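Local coordinates for protein phosphodiesterase (Pseudomonas aeruginosa, PDB 4G75) that is a magnesium-binding, colicin M-like bacteriocin that probably blocks peptidoglycan synthesis by hydrolysing its lipid-linked precursor as a phosphodiesterase, at residues Lys173-Phe178 against Ile214-Val219. Sequence-based numbering, arbitrary orientation.
Sequences KAMPQF and ITLRIV. With EDO (1,2-ethanediol), chain C.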
# COMPACT_ATOMS: atom_id res chain seq x y z
N LYS A 173 -7.99 -26.08 0.03
CA LYS A 173 -8.45 -27.27 0.75
C LYS A 173 -9.05 -26.95 2.11
O LYS A 173 -9.87 -27.72 2.62
CB LYS A 173 -7.32 -28.29 0.89
CG LYS A 173 -6.95 -28.96 -0.42
CD LYS A 173 -6.06 -30.17 -0.20
CE LYS A 173 -4.67 -29.74 0.23
NZ LYS A 173 -3.96 -28.97 -0.83
N ALA A 174 -8.65 -25.83 2.70
CA ALA A 174 -9.12 -25.47 4.04
C ALA A 174 -10.37 -24.58 4.02
O ALA A 174 -10.96 -24.31 5.06
CB ALA A 174 -8.00 -24.79 4.82
N MSE A 175 -10.77 -24.13 2.83
CA MSE A 175 -11.95 -23.29 2.71
C MSE A 175 -13.21 -24.13 2.90
O MSE A 175 -13.40 -25.12 2.20
CB MSE A 175 -12.00 -22.63 1.34
CG MSE A 175 -10.88 -21.67 1.07
SE MSE A 175 -10.98 -21.00 -0.76
CE MSE A 175 -9.42 -19.84 -0.72
N PRO A 176 -14.06 -23.75 3.86
CA PRO A 176 -15.32 -24.47 4.05
C PRO A 176 -16.16 -24.56 2.77
O PRO A 176 -16.81 -25.58 2.55
CB PRO A 176 -16.04 -23.63 5.10
CG PRO A 176 -14.91 -23.09 5.93
CD PRO A 176 -13.82 -22.78 4.94
N GLN A 177 -16.13 -23.53 1.92
CA GLN A 177 -16.91 -23.58 0.69
C GLN A 177 -16.37 -24.67 -0.23
O GLN A 177 -17.13 -25.41 -0.85
CB GLN A 177 -16.91 -22.24 -0.03
CG GLN A 177 -17.67 -21.16 0.71
CD GLN A 177 -17.73 -19.87 -0.08
OE1 GLN A 177 -17.03 -18.91 0.22
NE2 GLN A 177 -18.58 -19.85 -1.10
N PHE A 178 -15.04 -24.77 -0.30
CA PHE A 178 -14.45 -25.82 -1.11
C PHE A 178 -14.73 -27.20 -0.53
O PHE A 178 -15.09 -28.12 -1.26
CB PHE A 178 -12.95 -25.63 -1.30
CG PHE A 178 -12.34 -26.68 -2.17
CD1 PHE A 178 -12.43 -26.58 -3.55
CD2 PHE A 178 -11.71 -27.78 -1.62
CE1 PHE A 178 -11.89 -27.55 -4.37
CE2 PHE A 178 -11.17 -28.76 -2.43
CZ PHE A 178 -11.26 -28.64 -3.81
N ILE A 214 -10.72 -8.85 1.04
CA ILE A 214 -11.16 -8.79 -0.34
C ILE A 214 -12.04 -10.00 -0.60
O ILE A 214 -12.15 -10.87 0.25
CB ILE A 214 -9.98 -8.79 -1.31
CG1 ILE A 214 -9.15 -10.07 -1.15
CG2 ILE A 214 -9.10 -7.56 -1.08
CD1 ILE A 214 -7.99 -10.18 -2.13
N THR A 215 -12.69 -10.03 -1.76
CA THR A 215 -13.47 -11.20 -2.13
C THR A 215 -12.73 -11.95 -3.22
O THR A 215 -12.40 -11.37 -4.26
CB THR A 215 -14.87 -10.80 -2.64
OG1 THR A 215 -15.55 -10.02 -1.64
CG2 THR A 215 -15.70 -12.04 -2.95
N LEU A 216 -12.44 -13.22 -2.97
CA LEU A 216 -11.81 -14.06 -3.97
C LEU A 216 -12.86 -14.81 -4.76
O LEU A 216 -14.00 -14.99 -4.30
CB LEU A 216 -10.84 -15.06 -3.33
CG LEU A 216 -9.67 -14.50 -2.52
CD1 LEU A 216 -8.82 -15.65 -1.98
CD2 LEU A 216 -8.83 -13.56 -3.38
N ARG A 217 -12.48 -15.23 -5.96
CA ARG A 217 -13.31 -16.12 -6.77
C ARG A 217 -12.50 -17.35 -7.12
O ARG A 217 -11.40 -17.24 -7.69
CB ARG A 217 -13.75 -15.41 -8.05
CG ARG A 217 -14.77 -16.19 -8.85
CD ARG A 217 -15.19 -15.43 -10.10
NE ARG A 217 -16.30 -16.10 -10.77
CZ ARG A 217 -16.98 -15.57 -11.79
NH1 ARG A 217 -16.67 -14.37 -12.24
NH2 ARG A 217 -17.97 -16.26 -12.34
N ILE A 218 -13.04 -18.52 -6.78
CA ILE A 218 -12.38 -19.79 -7.07
C ILE A 218 -13.12 -20.45 -8.21
O ILE A 218 -14.30 -20.78 -8.08
CB ILE A 218 -12.37 -20.71 -5.84
CG1 ILE A 218 -11.39 -20.19 -4.79
CG2 ILE A 218 -11.92 -22.13 -6.23
CD1 ILE A 218 -11.84 -18.95 -4.08
N VAL A 219 -12.43 -20.64 -9.33
CA VAL A 219 -13.06 -21.18 -10.52
C VAL A 219 -12.19 -22.25 -11.18
O VAL A 219 -10.99 -22.07 -11.34
CB VAL A 219 -13.37 -20.07 -11.55
CG1 VAL A 219 -12.09 -19.36 -11.97
CG2 VAL A 219 -14.10 -20.64 -12.75
C1 EDO C . -13.74 -11.95 -10.34
O1 EDO C . -14.69 -12.32 -11.34
C2 EDO C . -12.65 -11.13 -11.01
O2 EDO C . -12.11 -11.90 -12.09
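Met175, modelled as selenomethionine, meets Ile218 tip to tip, and this apolar encounter is the closest approach between 173-178 and 214-219. Its selenium, atom SE, lies 4.0 Å from CD1 of Ile218 and only slightly farther from CG1 of the same residue. With CG of Met175 anti to the carbonyl carbon (chi1 -64°) and the chain fully extended beyond it, the side chain reaches straight from the N-cap position of the helix to the sheet. Ile218 answers with the CG1 branch, whose bent second torsion (chi2 72°) turns the CD1 methyl to the selenium. Two residues earlier in the strand, the approach is looser: the terminal CE of Met175 comes no nearer to Leu216 than 4.4 Å from CD1. No hydrogen bond crosses between 173-178 and 214-219, and all three touching residues are buried.

The opposite face of the strand illustrates the contrast between the two sides of one extended segment. There the partly exposed Arg217 takes no part in the helix contact, its NH1 donating to O1 of a 1,2-ethanediol at 3.0 Å and 161°. That oxygen sits at the edge of the guanidinium, in its plane, while NH2 forms a salt bridge with Asp193 on the adjoining strand 188-199. The diol, probably a crystallisation additive, is also hydrogen-bonded to NE of Arg237 on the neighbouring strand 229-243.

In the Colicin M region, Met175 thus carries the contact of 173-178 with strand 213-224, the side chain of Leu216 about 11 Å from the bound magnesium ion, while Gln177 and Phe178 reach neighbouring strands of the mixed sheet. The chemistry implies side-chain adhesion by dispersion and apolar burial, whereas the Arg217 side chain uses directional polar bonds.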